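Local coordinates for protein Phl p 3 allergen (Phleum pratense, PDB 3FT1) that is a secreted grass pollen allergen recognised by IgE, a beta-barrel protein related to the C-terminal domain of beta-expansins, at residues E34-H38 with L61-F67. Sequence-based numbering, arbitrary orientation.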
loop_
_atom_site.group_PDB
_atom_site.type_symbol
_atom_site.label_atom_id
_atom_site.label_comp_id
_atom_site.label_asym_id
_atom_site.label_seq_id
_atom_site.Cartn_x
_atom_site.Cartn_y
_atom_site.Cartn_z
ATOM N N GLU A 34 3.227 -4.955 -2.098
ATOM C CA GLU A 34 4.451 -4.357 -2.615
ATOM C C GLU A 34 4.187 -2.950 -3.098
ATOM O O GLU A 34 3.089 -2.632 -3.535
ATOM C CB GLU A 34 5.008 -5.178 -3.780
ATOM C CG GLU A 34 5.369 -6.583 -3.411
ATOM C CD GLU A 34 5.223 -7.524 -4.583
ATOM O OE1 GLU A 34 4.099 -7.618 -5.119
ATOM O OE2 GLU A 34 6.224 -8.162 -4.958
ATOM N N LEU A 35 5.218 -2.117 -3.018
ATOM C CA LEU A 35 5.157 -0.751 -3.499
ATOM C C LEU A 35 5.941 -0.606 -4.799
ATOM O O LEU A 35 7.019 -1.165 -4.941
ATOM C CB LEU A 35 5.769 0.183 -2.447
ATOM C CG LEU A 35 6.175 1.556 -2.983
ATOM C CD1 LEU A 35 4.930 2.402 -3.135
ATOM C CD2 LEU A 35 7.177 2.219 -2.065
ATOM N N ARG A 36 5.393 0.139 -5.749
ATOM C CA ARG A 36 6.186 0.586 -6.888
ATOM C C ARG A 36 6.204 2.110 -6.887
ATOM O O ARG A 36 5.159 2.760 -6.992
ATOM C CB ARG A 36 5.633 0.046 -8.212
ATOM C CG ARG A 36 6.519 0.355 -9.419
ATOM C CD ARG A 36 5.973 -0.223 -10.709
ATOM N NE ARG A 36 4.736 0.427 -11.137
ATOM C CZ ARG A 36 4.673 1.649 -11.657
ATOM N NH1 ARG A 36 5.774 2.372 -11.808
ATOM N NH2 ARG A 36 3.507 2.155 -12.023
ATOM N N GLN A 37 7.391 2.684 -6.732
ATOM C CA GLN A 37 7.509 4.134 -6.753
ATOM C C GLN A 37 7.254 4.657 -8.157
ATOM O O GLN A 37 7.431 3.945 -9.139
ATOM C CB GLN A 37 8.890 4.576 -6.263
ATOM C CG GLN A 37 9.258 4.040 -4.901
ATOM C CD GLN A 37 10.582 4.589 -4.431
ATOM O OE1 GLN A 37 10.836 5.784 -4.546
ATOM N NE2 GLN A 37 11.440 3.719 -3.911
ATOM N N HIS A 38 6.813 5.904 -8.251
ATOM C CA HIS A 38 6.615 6.530 -9.542
ATOM C C HIS A 38 7.941 6.580 -10.296
ATOM O O HIS A 38 8.964 6.966 -9.735
ATOM C CB HIS A 38 6.068 7.949 -9.369
ATOM C CG HIS A 38 5.851 8.672 -10.660
ATOM N ND1 HIS A 38 4.716 8.501 -11.428
ATOM C CD2 HIS A 38 6.621 9.566 -11.322
ATOM C CE1 HIS A 38 4.799 9.261 -12.504
ATOM N NE2 HIS A 38 5.946 9.918 -12.466
ATOM N N LEU A 61 11.097 8.597 -0.860
ATOM C CA LEU A 61 10.242 7.833 -1.744
ATOM C C LEU A 61 9.643 8.753 -2.800
ATOM O O LEU A 61 9.334 9.922 -2.537
ATOM C CB LEU A 61 9.150 7.138 -0.929
ATOM C CG LEU A 61 9.661 6.129 0.101
ATOM C CD1 LEU A 61 8.589 5.786 1.113
ATOM C CD2 LEU A 61 10.154 4.873 -0.596
ATOM N N VAL A 62 9.493 8.230 -4.005
ATOM C CA VAL A 62 8.981 9.021 -5.109
ATOM C C VAL A 62 7.587 8.537 -5.494
ATOM O O VAL A 62 7.414 7.397 -5.935
ATOM C CB VAL A 62 9.925 8.944 -6.319
ATOM C CG1 VAL A 62 9.323 9.653 -7.511
ATOM C CG2 VAL A 62 11.293 9.533 -5.963
ATOM N N GLY A 63 6.598 9.410 -5.309
ATOM C CA GLY A 63 5.219 9.104 -5.636
ATOM C C GLY A 63 4.758 9.801 -6.898
ATOM O O GLY A 63 5.546 10.484 -7.551
ATOM N N PRO A 64 3.469 9.653 -7.241
ATOM C CA PRO A 64 2.480 8.907 -6.450
ATOM C C PRO A 64 2.781 7.410 -6.396
ATOM O O PRO A 64 3.420 6.859 -7.289
ATOM C CB PRO A 64 1.163 9.171 -7.181
ATOM C CG PRO A 64 1.544 9.625 -8.541
ATOM C CD PRO A 64 2.879 10.282 -8.433
ATOM N N PHE A 65 2.310 6.754 -5.346
ATOM C CA PHE A 65 2.704 5.379 -5.079
ATOM C C PHE A 65 1.689 4.360 -5.586
ATOM O O PHE A 65 0.492 4.541 -5.425
ATOM C CB PHE A 65 2.937 5.205 -3.578
ATOM C CG PHE A 65 3.948 6.169 -3.015
ATOM C CD1 PHE A 65 5.280 6.070 -3.365
ATOM C CD2 PHE A 65 3.559 7.183 -2.155
ATOM C CE1 PHE A 65 6.213 6.959 -2.860
ATOM C CE2 PHE A 65 4.488 8.081 -1.645
ATOM C CZ PHE A 65 5.817 7.962 -1.999
ATOM N N ASN A 66 2.196 3.290 -6.192
ATOM C CA ASN A 66 1.379 2.165 -6.643
ATOM C C ASN A 66 1.583 0.976 -5.720
ATOM O O ASN A 66 2.670 0.794 -5.170
ATOM C CB ASN A 66 1.776 1.789 -8.073
ATOM C CG ASN A 66 1.937 3.004 -8.953
ATOM O OD1 ASN A 66 0.953 3.645 -9.321
ATOM N ND2 ASN A 66 3.183 3.349 -9.270
ATOM N N PHE A 67 0.540 0.176 -5.536
ATOM C CA PHE A 67 0.601 -0.965 -4.627
ATOM C C PHE A 67 0.080 -2.228 -5.304
ATOM O O PHE A 67 -0.974 -2.210 -5.934
ATOM C CB PHE A 67 -0.205 -0.682 -3.353
ATOM C CG PHE A 67 0.367 0.435 -2.525
ATOM C CD1 PHE A 67 1.320 0.171 -1.558
ATOM C CD2 PHE A 67 -0.008 1.749 -2.755
ATOM C CE1 PHE A 67 1.884 1.201 -0.811
ATOM C CE2 PHE A 67 0.544 2.786 -2.013
ATOM C CZ PHE A 67 1.487 2.510 -1.039
HETATM O O HOH W 1 3.100 6.390 -10.153
#
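R36 and N66 form a hydrogen-bonded antiparallel pair: R36 N donates to N66 O (2.9 Å, 168° at the hydrogen). N66 N returns a bond to R36 O at 3.1 Å. Past the strand end the chains stay joined through V62. Its N-H reaches Q37 OE1 at 2.8 Å, while H38 N donates to V62 O, also at 2.8 Å. Because Q37 CG stands anti to the carbonyl carbon (chi1 -55°) and the chain beyond is extended, the amide reaches this loop; its NE2 is held by E44. N66 ND2 sits over one face of the R36 guanidinium, the two planes 16° apart; as both are donors, the 3.0 Å between R36 NH2 and N66 ND2 is a face contact, not a hydrogen bond. R36 NH1 bonds to S40 O. N66 ND2 also bonds weakly to R36 O, and donates to a water shared with H38 ND1 and P64 O, while E81 N-H bonds to N66 OD1. On the opposite sheet face, L35 CD1 packs against F65 CB (3.5 Å) and over the F67 ring (4.0 Å to CE1). One backbone bond and the Q37 amide thus carry the contact into the loop before strand 65-71; a polar face with one bridging water backs a buried apolar side, where F67 meets F6.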